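Ribonuclease P protein component 3 (Thermococcus kodakarensis KOD1, PDB 3WYZ) is probably a protein subunit of ribonuclease P, the RNA-containing complex that matures tRNA by cleaving off the 5' end of its precursors. Local coordinates at residues A[17-22]-A[37-42]; A[25-30]-A[183-188]; A[90-95]-A[109-114]. All coordinates share one frame; numbering follows the deposited sequence.

Contact 1 (A[17-22]-A[37-42]); sequences DVRDEE and TKKLVL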
ATOM      1  N   ASP A  17      -4.100  -3.694  -3.039  1.00 40.04           N
ATOM      2  CA  ASP A  17      -3.963  -4.359  -1.751  1.00 43.79           C
ATOM      3  C   ASP A  17      -5.303  -4.876  -1.222  1.00 43.31           C
ATOM      4  O   ASP A  17      -6.097  -4.123  -0.672  1.00 42.58           O
ATOM      5  CB  ASP A  17      -3.315  -3.373  -0.769  1.00 47.61           C
ATOM      6  CG  ASP A  17      -2.968  -3.990   0.569  1.00 48.53           C
ATOM      7  OD1 ASP A  17      -2.948  -5.231   0.677  1.00 49.32           O
ATOM      8  OD2 ASP A  17      -2.698  -3.202   1.509  1.00 46.05           O
ATOM      9  N   VAL A  18      -5.552  -6.166  -1.435  1.00 46.27           N
ATOM     10  CA  VAL A  18      -6.647  -6.889  -0.786  1.00 46.62           C
ATOM     11  C   VAL A  18      -6.073  -8.169  -0.185  1.00 46.12           C
ATOM     12  O   VAL A  18      -5.214  -8.812  -0.784  1.00 46.08           O
ATOM     13  CB  VAL A  18      -7.805  -7.216  -1.756  1.00 48.99           C
ATOM     14  CG1 VAL A  18      -8.514  -5.947  -2.184  1.00 51.09           C
ATOM     15  CG2 VAL A  18      -7.319  -7.957  -2.980  1.00 52.66           C
ATOM     16  N   ARG A  19      -6.552  -8.537   0.999  1.00 47.37           N
ATOM     17  CA  ARG A  19      -5.904  -9.578   1.800  1.00 48.22           C
ATOM     18  C   ARG A  19      -6.792 -10.781   2.126  1.00 48.27           C
ATOM     19  O   ARG A  19      -6.396 -11.639   2.912  1.00 49.91           O
ATOM     20  CB  ARG A  19      -5.381  -8.952   3.093  1.00 47.92           C
ATOM     21  CG  ARG A  19      -4.343  -7.869   2.858  1.00 47.56           C
ATOM     22  CD  ARG A  19      -4.257  -6.889   4.013  1.00 47.08           C
ATOM     23  NE  ARG A  19      -3.385  -5.763   3.692  1.00 46.87           N
ATOM     24  CZ  ARG A  19      -3.027  -4.817   4.555  1.00 46.92           C
ATOM     25  NH1 ARG A  19      -3.455  -4.850   5.814  1.00 48.90           N
ATOM     26  NH2 ARG A  19      -2.228  -3.833   4.159  1.00 45.23           N
ATOM     27  N   ASP A  20      -7.967 -10.852   1.501  1.00 49.84           N
ATOM     28  CA  ASP A  20      -8.961 -11.896   1.780  1.00 51.44           C
ATOM     29  C   ASP A  20      -9.489 -12.505   0.472  1.00 50.14           C
ATOM     30  O   ASP A  20      -9.652 -11.796  -0.528  1.00 47.69           O
ATOM     31  CB  ASP A  20     -10.111 -11.288   2.594  1.00 52.48           C
ATOM     32  CG  ASP A  20     -11.125 -12.320   3.056  1.00 54.42           C
ATOM     33  OD1 ASP A  20     -10.767 -13.184   3.883  1.00 57.37           O
ATOM     34  OD2 ASP A  20     -12.289 -12.256   2.613  1.00 56.96           O
ATOM     35  N   GLU A  21      -9.746 -13.814   0.488  1.00 51.22           N
ATOM     36  CA  GLU A  21     -10.273 -14.533  -0.682  1.00 53.03           C
ATOM     37  C   GLU A  21     -11.555 -13.919  -1.235  1.00 54.07           C
ATOM     38  O   GLU A  21     -11.626 -13.588  -2.423  1.00 50.59           O
ATOM     39  CB  GLU A  21     -10.575 -15.994  -0.340  1.00 57.81           C
ATOM     40  CG  GLU A  21      -9.502 -16.986  -0.743  1.00 61.82           C
ATOM     41  CD  GLU A  21      -9.980 -18.429  -0.679  1.00 64.89           C
ATOM     42  OE1 GLU A  21     -11.058 -18.694  -0.099  1.00 65.45           O
ATOM     43  OE2 GLU A  21      -9.271 -19.306  -1.213  1.00 67.12           O
ATOM     44  N   GLU A  22     -12.569 -13.793  -0.376  1.00 52.06           N
ATOM     45  CA  GLU A  22     -13.869 -13.271  -0.800  1.00 56.34           C
ATOM     46  C   GLU A  22     -13.781 -11.811  -1.241  1.00 53.27           C
ATOM     47  O   GLU A  22     -14.487 -11.388  -2.154  1.00 53.81           O
ATOM     48  CB  GLU A  22     -14.909 -13.412   0.316  1.00 60.14           C
ATOM     49  CG  GLU A  22     -15.273 -14.851   0.645  1.00 62.98           C
ATOM     50  CD  GLU A  22     -16.435 -14.951   1.617  1.00 67.80           C
ATOM     51  OE1 GLU A  22     -17.428 -14.209   1.434  1.00 65.11           O
ATOM     52  OE2 GLU A  22     -16.359 -15.774   2.562  1.00 72.33           O
ATOM     53  N   THR A  37      -2.648  -9.531  -1.413  1.00 41.21           N
ATOM     54  CA  THR A  37      -1.551  -9.285  -0.488  1.00 42.15           C
ATOM     55  C   THR A  37      -1.512 -10.345   0.615  1.00 44.59           C
ATOM     56  O   THR A  37      -2.506 -10.572   1.309  1.00 42.69           O
ATOM     57  CB  THR A  37      -1.684  -7.889   0.147  1.00 41.69           C
ATOM     58  OG1 THR A  37      -1.638  -6.888  -0.883  1.00 40.38           O
ATOM     59  CG2 THR A  37      -0.564  -7.643   1.148  1.00 41.56           C
ATOM     60  N   LYS A  38      -0.367 -11.007   0.752  1.00 48.34           N
ATOM     61  CA  LYS A  38      -0.143 -11.937   1.849  1.00 53.11           C
ATOM     62  C   LYS A  38       0.498 -11.173   3.002  1.00 51.84           C
ATOM     63  O   LYS A  38       1.597 -10.637   2.867  1.00 51.75           O
ATOM     64  CB  LYS A  38       0.768 -13.085   1.410  1.00 56.79           C
ATOM     65  CG  LYS A  38       1.013 -14.134   2.487  1.00 59.61           C
ATOM     66  CD  LYS A  38       2.260 -14.954   2.193  1.00 62.28           C
ATOM     67  CE  LYS A  38       2.470 -16.048   3.232  1.00 64.23           C
ATOM     68  NZ  LYS A  38       2.729 -15.518   4.598  1.00 67.61           N
ATOM     69  N   LYS A  39      -0.199 -11.120   4.129  1.00 54.12           N
ATOM     70  CA  LYS A  39       0.300 -10.445   5.317  1.00 57.64           C
ATOM     71  C   LYS A  39       1.325 -11.346   6.001  1.00 59.98           C
ATOM     72  O   LYS A  39       1.069 -12.532   6.217  1.00 63.37           O
ATOM     73  CB  LYS A  39      -0.862 -10.117   6.252  1.00 59.33           C
ATOM     74  CG  LYS A  39      -0.536  -9.095   7.327  1.00 63.03           C
ATOM     75  CD  LYS A  39      -1.808  -8.481   7.894  1.00 64.65           C
ATOM     76  CE  LYS A  39      -1.507  -7.531   9.039  1.00 66.58           C
ATOM     77  NZ  LYS A  39      -2.720  -6.795   9.488  1.00 68.66           N
ATOM     78  N   LEU A  40       2.486 -10.784   6.325  1.00 61.51           N
ATOM     79  CA  LEU A  40       3.607 -11.567   6.839  1.00 62.20           C
ATOM     80  C   LEU A  40       4.258 -10.931   8.070  1.00 62.45           C
ATOM     81  O   LEU A  40       4.927  -9.903   7.966  1.00 58.26           O
ATOM     82  CB  LEU A  40       4.644 -11.750   5.735  1.00 64.56           C
ATOM     83  CG  LEU A  40       5.887 -12.571   6.065  1.00 66.44           C
ATOM     84  CD1 LEU A  40       5.511 -13.900   6.714  1.00 69.32           C
ATOM     85  CD2 LEU A  40       6.713 -12.796   4.807  1.00 67.66           C
ATOM     86  N   VAL A  41       4.067 -11.571   9.225  1.00 66.53           N
ATOM     87  CA  VAL A  41       4.603 -11.096  10.501  1.00 68.49           C
ATOM     88  C   VAL A  41       5.914 -11.811  10.808  1.00 70.67           C
ATOM     89  O   VAL A  41       5.950 -13.041  10.862  1.00 75.25           O
ATOM     90  CB  VAL A  41       3.613 -11.347  11.653  1.00 70.50           C
ATOM     91  CG1 VAL A  41       4.042 -10.584  12.900  1.00 70.22           C
ATOM     92  CG2 VAL A  41       2.194 -10.959  11.236  1.00 70.61           C
ATOM     93  N   LEU A  42       6.980 -11.038  11.016  1.00 72.18           N
ATOM     94  CA  LEU A  42       8.327 -11.589  11.166  1.00 75.78           C
ATOM     95  C   LEU A  42       9.065 -11.064  12.399  1.00 79.99           C
ATOM     96  O   LEU A  42       9.156  -9.856  12.610  1.00 78.36           O
ATOM     97  CB  LEU A  42       9.152 -11.282   9.911  1.00 74.80           C
ATOM     98  CG  LEU A  42       9.359 -12.392   8.874  1.00 76.05           C
ATOM     99  CD1 LEU A  42       8.101 -13.211   8.625  1.00 74.72           C
ATOM    100  CD2 LEU A  42       9.887 -11.796   7.575  1.00 77.68           C
TER

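Contact 2 (A[25-30]-A[183-188]); sequences ELASDW and WEVRGP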
ATOM      1  N   GLU A  25     -12.292 -11.928  -4.867  1.00 46.27           N
ATOM      2  CA  GLU A  25     -13.296 -12.321  -5.865  1.00 47.83           C
ATOM      3  C   GLU A  25     -14.328 -11.215  -6.095  1.00 48.16           C
ATOM      4  O   GLU A  25     -14.800 -11.020  -7.219  1.00 51.10           O
ATOM      5  CB  GLU A  25     -14.000 -13.616  -5.456  1.00 49.37           C
ATOM      6  CG  GLU A  25     -14.821 -14.275  -6.574  1.00 51.46           C
ATOM      7  CD  GLU A  25     -16.287 -13.847  -6.624  1.00 52.81           C
ATOM      8  OE1 GLU A  25     -17.019 -14.332  -7.522  1.00 50.51           O
ATOM      9  OE2 GLU A  25     -16.718 -13.038  -5.771  1.00 52.81           O
ATOM     10  N   LEU A  26     -14.675 -10.496  -5.031  1.00 47.13           N
ATOM     11  CA  LEU A  26     -15.615  -9.383  -5.124  1.00 47.17           C
ATOM     12  C   LEU A  26     -15.012  -8.197  -5.874  1.00 46.66           C
ATOM     13  O   LEU A  26     -15.632  -7.654  -6.786  1.00 44.99           O
ATOM     14  CB  LEU A  26     -16.065  -8.960  -3.720  1.00 49.03           C
ATOM     15  CG  LEU A  26     -17.096  -7.833  -3.622  1.00 49.27           C
ATOM     16  CD1 LEU A  26     -18.323  -8.140  -4.468  1.00 48.82           C
ATOM     17  CD2 LEU A  26     -17.484  -7.590  -2.164  1.00 49.63           C
ATOM     18  N   ALA A  27     -13.798  -7.813  -5.490  1.00 46.88           N
ATOM     19  CA  ALA A  27     -13.095  -6.689  -6.117  1.00 48.77           C
ATOM     20  C   ALA A  27     -12.787  -6.904  -7.602  1.00 49.73           C
ATOM     21  O   ALA A  27     -12.677  -5.933  -8.354  1.00 45.72           O
ATOM     22  CB  ALA A  27     -11.804  -6.394  -5.366  1.00 49.27           C
ATOM     23  N   SER A  28     -12.648  -8.164  -8.021  1.00 51.37           N
ATOM     24  CA  SER A  28     -12.333  -8.479  -9.422  1.00 52.67           C
ATOM     25  C   SER A  28     -13.407  -8.014 -10.425  1.00 51.65           C
ATOM     26  O   SER A  28     -13.114  -7.829 -11.607  1.00 50.04           O
ATOM     27  CB  SER A  28     -12.078  -9.976  -9.581  1.00 53.61           C
ATOM     28  OG  SER A  28     -13.237 -10.731  -9.253  1.00 59.51           O
ATOM     29  N   ASP A  29     -14.642  -7.832  -9.954  1.00 52.97           N
ATOM     30  CA  ASP A  29     -15.709  -7.256 -10.778  1.00 54.13           C
ATOM     31  C   ASP A  29     -15.545  -5.750 -10.971  1.00 51.57           C
ATOM     32  O   ASP A  29     -15.818  -5.229 -12.051  1.00 49.92           O
ATOM     33  CB  ASP A  29     -17.082  -7.506 -10.142  1.00 58.61           C
ATOM     34  CG  ASP A  29     -17.537  -8.946 -10.247  1.00 62.16           C
ATOM     35  OD1 ASP A  29     -16.952  -9.731 -11.019  1.00 68.51           O
ATOM     36  OD2 ASP A  29     -18.512  -9.290  -9.548  1.00 67.17           O
ATOM     37  N   TRP A  30     -15.124  -5.055  -9.916  1.00 51.49           N
ATOM     38  CA  TRP A  30     -15.077  -3.589  -9.925  1.00 50.86           C
ATOM     39  C   TRP A  30     -13.758  -3.017 -10.456  1.00 49.52           C
ATOM     40  O   TRP A  30     -13.725  -1.880 -10.925  1.00 49.01           O
ATOM     41  CB  TRP A  30     -15.329  -3.029  -8.520  1.00 51.45           C
ATOM     42  CG  TRP A  30     -16.556  -3.563  -7.847  1.00 52.68           C
ATOM     43  CD1 TRP A  30     -17.677  -4.050  -8.449  1.00 52.30           C
ATOM     44  CD2 TRP A  30     -16.794  -3.637  -6.435  1.00 53.04           C
ATOM     45  NE1 TRP A  30     -18.589  -4.440  -7.503  1.00 51.82           N
ATOM     46  CE2 TRP A  30     -18.078  -4.188  -6.257  1.00 53.37           C
ATOM     47  CE3 TRP A  30     -16.045  -3.286  -5.302  1.00 51.83           C
ATOM     48  CZ2 TRP A  30     -18.635  -4.408  -4.988  1.00 54.92           C
ATOM     49  CZ3 TRP A  30     -16.596  -3.506  -4.042  1.00 52.46           C
ATOM     50  CH2 TRP A  30     -17.877  -4.066  -3.896  1.00 53.86           C
ATOM     51  N   TRP A 183     -16.338  -7.044   3.265  1.00 52.66           N
ATOM     52  CA  TRP A 183     -17.063  -5.840   3.660  1.00 53.69           C
ATOM     53  C   TRP A 183     -16.235  -4.562   3.502  1.00 53.69           C
ATOM     54  O   TRP A 183     -16.794  -3.479   3.310  1.00 53.89           O
ATOM     55  CB  TRP A 183     -17.534  -5.980   5.113  1.00 53.90           C
ATOM     56  CG  TRP A 183     -18.251  -7.279   5.365  1.00 53.17           C
ATOM     57  CD1 TRP A 183     -17.847  -8.299   6.186  1.00 52.37           C
ATOM     58  CD2 TRP A 183     -19.473  -7.710   4.762  1.00 52.40           C
ATOM     59  NE1 TRP A 183     -18.752  -9.331   6.139  1.00 51.15           N
ATOM     60  CE2 TRP A 183     -19.761  -8.997   5.274  1.00 52.97           C
ATOM     61  CE3 TRP A 183     -20.359  -7.134   3.841  1.00 52.32           C
ATOM     62  CZ2 TRP A 183     -20.897  -9.714   4.896  1.00 52.58           C
ATOM     63  CZ3 TRP A 183     -21.488  -7.850   3.465  1.00 50.77           C
ATOM     64  CH2 TRP A 183     -21.745  -9.123   3.994  1.00 52.09           C
ATOM     65  N   GLU A 184     -14.912  -4.694   3.577  1.00 55.21           N
ATOM     66  CA  GLU A 184     -14.002  -3.550   3.491  1.00 55.67           C
ATOM     67  C   GLU A 184     -13.611  -3.170   2.052  1.00 54.86           C
ATOM     68  O   GLU A 184     -12.913  -2.177   1.847  1.00 54.68           O
ATOM     69  CB  GLU A 184     -12.742  -3.826   4.315  1.00 56.66           C
ATOM     70  CG  GLU A 184     -13.024  -4.088   5.787  1.00 58.41           C
ATOM     71  CD  GLU A 184     -11.767  -4.258   6.614  1.00 61.50           C
ATOM     72  OE1 GLU A 184     -10.660  -4.299   6.037  1.00 62.51           O
ATOM     73  OE2 GLU A 184     -11.883  -4.354   7.854  1.00 65.60           O
ATOM     74  N   VAL A 185     -14.053  -3.949   1.066  1.00 51.56           N
ATOM     75  CA  VAL A 185     -13.793  -3.638  -0.338  1.00 50.35           C
ATOM     76  C   VAL A 185     -14.747  -2.538  -0.799  1.00 50.33           C
ATOM     77  O   VAL A 185     -15.951  -2.639  -0.601  1.00 50.67           O
ATOM     78  CB  VAL A 185     -13.977  -4.881  -1.239  1.00 50.29           C
ATOM     79  CG1 VAL A 185     -13.635  -4.569  -2.688  1.00 49.98           C
ATOM     80  CG2 VAL A 185     -13.110  -6.032  -0.745  1.00 52.25           C
ATOM     81  N   ARG A 186     -14.200  -1.493  -1.415  1.00 52.09           N
ATOM     82  CA  ARG A 186     -14.997  -0.394  -1.959  1.00 53.89           C
ATOM     83  C   ARG A 186     -14.627  -0.176  -3.426  1.00 50.72           C
ATOM     84  O   ARG A 186     -13.495  -0.423  -3.836  1.00 48.30           O
ATOM     85  CB  ARG A 186     -14.748   0.898  -1.178  1.00 57.40           C
ATOM     86  CG  ARG A 186     -15.006   0.822   0.323  1.00 62.59           C
ATOM     87  CD  ARG A 186     -16.481   0.908   0.699  1.00 68.08           C
ATOM     88  NE  ARG A 186     -16.995  -0.359   1.228  1.00 72.41           N
ATOM     89  CZ  ARG A 186     -18.059  -1.021   0.767  1.00 79.77           C
ATOM     90  NH1 ARG A 186     -18.410  -2.166   1.345  1.00 83.62           N
ATOM     91  NH2 ARG A 186     -18.783  -0.562  -0.258  1.00 81.67           N
ATOM     92  N   GLY A 187     -15.587   0.303  -4.208  1.00 50.45           N
ATOM     93  CA  GLY A 187     -15.389   0.493  -5.642  1.00 49.26           C
ATOM     94  C   GLY A 187     -14.470   1.658  -5.963  1.00 49.40           C
ATOM     95  O   GLY A 187     -14.182   2.476  -5.088  1.00 49.60           O
ATOM     96  N   PRO A 188     -14.013   1.749  -7.228  1.00 48.93           N
ATOM     97  CA  PRO A 188     -13.108   2.817  -7.658  1.00 48.85           C
ATOM     98  C   PRO A 188     -13.609   4.213  -7.300  1.00 51.16           C
ATOM     99  O   PRO A 188     -12.835   5.035  -6.823  1.00 49.98           O
ATOM    100  CB  PRO A 188     -13.059   2.656  -9.182  1.00 49.35           C
ATOM    101  CG  PRO A 188     -13.423   1.240  -9.440  1.00 50.17           C
ATOM    102  CD  PRO A 188     -14.371   0.847  -8.342  1.00 49.38           C
TER

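Contact 3 (A[90-95]-A[109-114]); sequences YVQGGD and ALISPW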
ATOM      1  N   TYR A  90       5.551  -4.949  -0.116  1.00 43.66           N
ATOM      2  CA  TYR A  90       4.979  -3.870   0.679  1.00 44.78           C
ATOM      3  C   TYR A  90       5.546  -3.916   2.091  1.00 44.92           C
ATOM      4  O   TYR A  90       5.978  -4.967   2.560  1.00 45.12           O
ATOM      5  CB  TYR A  90       3.458  -3.985   0.773  1.00 43.57           C
ATOM      6  CG  TYR A  90       2.689  -3.889  -0.525  1.00 42.75           C
ATOM      7  CD1 TYR A  90       3.228  -3.275  -1.658  1.00 43.00           C
ATOM      8  CD2 TYR A  90       1.391  -4.371  -0.599  1.00 40.30           C
ATOM      9  CE1 TYR A  90       2.505  -3.183  -2.833  1.00 41.71           C
ATOM     10  CE2 TYR A  90       0.661  -4.275  -1.761  1.00 40.87           C
ATOM     11  CZ  TYR A  90       1.220  -3.685  -2.877  1.00 42.17           C
ATOM     12  OH  TYR A  90       0.479  -3.602  -4.029  1.00 41.61           O
ATOM     13  N   VAL A  91       5.536  -2.766   2.760  1.00 46.33           N
ATOM     14  CA  VAL A  91       5.901  -2.677   4.169  1.00 45.24           C
ATOM     15  C   VAL A  91       4.827  -1.889   4.906  1.00 45.45           C
ATOM     16  O   VAL A  91       4.409  -0.827   4.457  1.00 45.04           O
ATOM     17  CB  VAL A  91       7.275  -2.005   4.368  1.00 45.83           C
ATOM     18  CG1 VAL A  91       7.584  -1.822   5.854  1.00 45.38           C
ATOM     19  CG2 VAL A  91       8.366  -2.821   3.700  1.00 45.23           C
ATOM     20  N   GLN A  92       4.383  -2.432   6.035  1.00 47.88           N
ATOM     21  CA  GLN A  92       3.429  -1.769   6.906  1.00 50.29           C
ATOM     22  C   GLN A  92       4.112  -0.601   7.613  1.00 50.58           C
ATOM     23  O   GLN A  92       5.122  -0.792   8.296  1.00 50.71           O
ATOM     24  CB  GLN A  92       2.902  -2.763   7.943  1.00 52.89           C
ATOM     25  CG  GLN A  92       1.873  -2.219   8.927  1.00 55.93           C
ATOM     26  CD  GLN A  92       0.452  -2.380   8.431  1.00 59.39           C
ATOM     27  OE1 GLN A  92       0.014  -1.653   7.540  1.00 66.28           O
ATOM     28  NE2 GLN A  92      -0.277  -3.335   9.002  1.00 59.71           N
ATOM     29  N   GLY A  93       3.556   0.598   7.439  1.00 49.46           N
ATOM     30  CA  GLY A  93       4.051   1.790   8.108  1.00 48.02           C
ATOM     31  C   GLY A  93       3.590   1.868   9.551  1.00 48.58           C
ATOM     32  O   GLY A  93       2.752   1.083   9.978  1.00 48.05           O
ATOM     33  N   GLY A  94       4.140   2.819  10.302  1.00 50.22           N
ATOM     34  CA  GLY A  94       3.761   3.023  11.696  1.00 53.40           C
ATOM     35  C   GLY A  94       4.933   3.261  12.630  1.00 55.40           C
ATOM     36  O   GLY A  94       4.826   4.043  13.581  1.00 58.42           O
ATOM     37  N   ASP A  95       6.037   2.560  12.382  1.00 57.02           N
ATOM     38  CA  ASP A  95       7.271   2.768  13.126  1.00 58.90           C
ATOM     39  C   ASP A  95       8.192   3.622  12.263  1.00 58.98           C
ATOM     40  O   ASP A  95       8.317   3.387  11.059  1.00 55.88           O
ATOM     41  CB  ASP A  95       7.917   1.420  13.465  1.00 64.18           C
ATOM     42  CG  ASP A  95       9.169   1.550  14.336  1.00 68.40           C
ATOM     43  OD1 ASP A  95       9.449   2.641  14.878  1.00 74.36           O
ATOM     44  OD2 ASP A  95       9.879   0.537  14.486  1.00 72.75           O
ATOM     45  N   ALA A 109       6.288  -0.318  -2.086  1.00 42.59           N
ATOM     46  CA  ALA A 109       5.382   0.624  -1.435  1.00 41.56           C
ATOM     47  C   ALA A 109       5.469   0.590   0.078  1.00 40.39           C
ATOM     48  O   ALA A 109       5.684  -0.464   0.674  1.00 38.98           O
ATOM     49  CB  ALA A 109       3.950   0.361  -1.868  1.00 41.55           C
ATOM     50  N   LEU A 110       5.291   1.764   0.678  1.00 39.21           N
ATOM     51  CA  LEU A 110       5.104   1.906   2.110  1.00 41.58           C
ATOM     52  C   LEU A 110       3.626   2.172   2.348  1.00 42.71           C
ATOM     53  O   LEU A 110       3.096   3.182   1.889  1.00 42.29           O
ATOM     54  CB  LEU A 110       5.937   3.072   2.644  1.00 42.91           C
ATOM     55  CG  LEU A 110       5.871   3.353   4.147  1.00 43.24           C
ATOM     56  CD1 LEU A 110       6.405   2.165   4.930  1.00 44.70           C
ATOM     57  CD2 LEU A 110       6.643   4.622   4.493  1.00 42.41           C
ATOM     58  N   ILE A 111       2.967   1.256   3.053  1.00 41.86           N
ATOM     59  CA  ILE A 111       1.535   1.341   3.287  1.00 40.36           C
ATOM     60  C   ILE A 111       1.268   2.044   4.610  1.00 41.56           C
ATOM     61  O   ILE A 111       1.733   1.588   5.657  1.00 41.57           O
ATOM     62  CB  ILE A 111       0.880  -0.058   3.329  1.00 39.25           C
ATOM     63  CG1 ILE A 111       1.252  -0.890   2.096  1.00 38.76           C
ATOM     64  CG2 ILE A 111      -0.635   0.060   3.442  1.00 39.63           C
ATOM     65  CD1 ILE A 111       0.865  -0.279   0.761  1.00 39.02           C
ATOM     66  N   SER A 112       0.531   3.156   4.546  1.00 42.62           N
ATOM     67  CA  SER A 112       0.060   3.879   5.731  1.00 42.89           C
ATOM     68  C   SER A 112       1.159   4.163   6.765  1.00 42.79           C
ATOM     69  O   SER A 112       1.199   3.523   7.808  1.00 41.03           O
ATOM     70  CB  SER A 112      -1.075   3.098   6.398  1.00 42.88           C
ATOM     71  OG  SER A 112      -2.186   2.990   5.536  1.00 41.70           O
ATOM     72  N   PRO A 113       2.046   5.131   6.479  1.00 43.26           N
ATOM     73  CA  PRO A 113       3.119   5.473   7.423  1.00 43.25           C
ATOM     74  C   PRO A 113       2.609   6.007   8.760  1.00 43.31           C
ATOM     75  O   PRO A 113       3.328   5.944   9.758  1.00 43.17           O
ATOM     76  CB  PRO A 113       3.926   6.552   6.677  1.00 45.10           C
ATOM     77  CG  PRO A 113       3.023   7.045   5.591  1.00 44.40           C
ATOM     78  CD  PRO A 113       2.154   5.887   5.221  1.00 43.41           C
ATOM     79  N   TRP A 114       1.382   6.525   8.758  1.00 41.94           N
ATOM     80  CA  TRP A 114       0.714   7.044   9.956  1.00 42.65           C
ATOM     81  C   TRP A 114       0.135   5.948  10.859  1.00 45.02           C
ATOM     82  O   TRP A 114      -0.254   6.224  11.993  1.00 46.94           O
ATOM     83  CB  TRP A 114      -0.428   8.000   9.555  1.00 41.82           C
ATOM     84  CG  TRP A 114      -1.406   7.370   8.608  1.00 42.82           C
ATOM     85  CD1 TRP A 114      -2.475   6.576   8.927  1.00 42.69           C
ATOM     86  CD2 TRP A 114      -1.383   7.452   7.176  1.00 42.72           C
ATOM     87  NE1 TRP A 114      -3.116   6.164   7.784  1.00 42.44           N
ATOM     88  CE2 TRP A 114      -2.463   6.682   6.695  1.00 42.21           C
ATOM     89  CE3 TRP A 114      -0.553   8.103   6.256  1.00 42.92           C
ATOM     90  CZ2 TRP A 114      -2.735   6.547   5.336  1.00 43.58           C
ATOM     91  CZ3 TRP A 114      -0.821   7.963   4.901  1.00 43.60           C
ATOM     92  CH2 TRP A 114      -1.902   7.190   4.455  1.00 43.29           C
TER

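Contact 1 (A[17-22]-A[37-42])
Val-18 and Thr-37 join the parallel strands 14-18 and 33-41 through a nearly straight backbone bond, Thr-37 N to Val-18 O at 2.7 Å (175° at the hydrogen). Strand 14-18, helix 21-30 and strand 33-41 form the first beta-alpha-beta unit of the TIM-barrel-like fold, and the contact lies at the C-terminal end of strand 14-18. Asp-17 CG is anti to the backbone N (chi1 -173°), which turns the carboxylate group to the side of Thr-37; OD1 of Asp-17 lies 2.6 Å from Thr-37 OG1, which donates its proton from above the carboxylate plane. From the other face of that plane Arg-19 NE reaches Asp-17 OD1 at 3.1 Å, and Arg-19 NH2 bonds Asp-17 OD2 at 2.8 Å, a side-on, two-nitrogen salt bridge that limits rotation of the buried carboxylate; Ser-178 adds a further bond to OD2. An alanine at Asp-17 would probably leave Thr-37 OG1 without its acceptor and the guanidinium freer to swing. Arg-19 NH1 and Lys-39 NZ, two like charges, share Glu-180, which is likely to offset their repulsion. The aliphatic part of Arg-19 runs beside Thr-37, pointing the same way, with Arg-19 CG 3.8 Å from Thr-37 CB.

Contact 2 (A[25-30]-A[183-188])
Trp-30, near the C-terminal end of helix 21-30, brings the benzo side of its indole up to the loop that leads into helix 188-198, and Val-185 meets it there. The tryptophan CG stands anti to its own carbonyl carbon (chi1 -51°), and the six-membered ring does the touching: CZ3 of Trp-30 lies 3.4 Å from Val-185 CG1. The two side chains cross obliquely, while the backbone C of Val-185 sits at the edge of the indole, in its plane. Val-185 CG1 is anti to the backbone N (chi1 -177°), and this branch also reaches Ala-27 CB at 3.7 Å, one turn back along the helix. A single methyl therefore touches both Ala-27 and the indole. Over one face of the indole stands Leu-26 O, 4.1 Å above its plane.

Farther along, Trp-30 CE3 comes to 3.8 Å from Gly-187 N, and Pro-188 leans on the other end of the residue, its CD 4.0 Å from Trp-30 CB. Arg-186 turns back on its own loop: its NH1 bonds Trp-183 O at 2.9 Å, the carbonyl oxygen lying in the guanidinium plane. The joint between the segments is apolar packing, with Gly-187 as N-cap residue of helix 188-198. It is a helix-to-loop contact that sets the helix of the first beta-alpha unit of a TIM-barrel-like fold against the loop following the last strand.

Contact 3 (A[90-95]-A[109-114])
Ala-109 opens the pairing of strands 88-92 and 109-111, with its CB 3.7 Å from Tyr-90 CD1 and its O accepting Val-91 N at 3.1 Å. Leu-110 turns to the opposite face of the sheet, the face of Val-91, where helix 96-104 covers both; its CD1 rests 3.6 Å from Val-91 O and also approaches Gly-93 CA. Ile-111 returns to the face of Tyr-90 and is held by two backbone bonds, Ile-111 N to Val-91 O at 2.9 Å and Gly-93 N to Ile-111 O at 2.7 Å. Because its CG1 is anti to the carbonyl carbon (chi1 -52°), that branch lies against Tyr-90 CB. Ile-111 CD1 stands 4.2 Å above the phenol plane of Tyr-90, offset toward the rim. The tyrosine hydroxyl bonds Met-16 O on strand 14-18, across the barrel interior. At Ser-112 the strand has ended, and Ser-112 O lies 3.4 Å from Gly-93 CA. Pro-113 CA then stands 3.9 Å from the same Gly-93 CA; together with the O atoms of Ile-111 and Ser-112, this leaves no room for a side chain on the glycine. These neighbouring parallel strands, linked through helix 96-104, form a beta-alpha-beta crossover unit of the TIM-barrel-like fold.

Overall arrangement
From the N terminus, strand 14-18 enters contact 1 at 17-22, and helix 21-30 then passes into the first half of contact 2 at 25-30. Contact 1 closes at 37-42, a short loop around that helix. Contact 3 follows in series, pairing 90-95 with 109-114 around helix 96-104. Contact 2 closes last, at 183-188, so it crosses contact 1 and encloses contact 3. Contacts 1 and 3 belong to the same parallel sheet and touch inside the barrel, where Tyr-90 CE2 lies 3.6 Å from Thr-37 OG1. Contact 2, about 22 Å from contact 3 between centres, instead ties helix 21-30 to the loop beyond strand 173-176, so that the elements following the first and the last strand of the sheet meet.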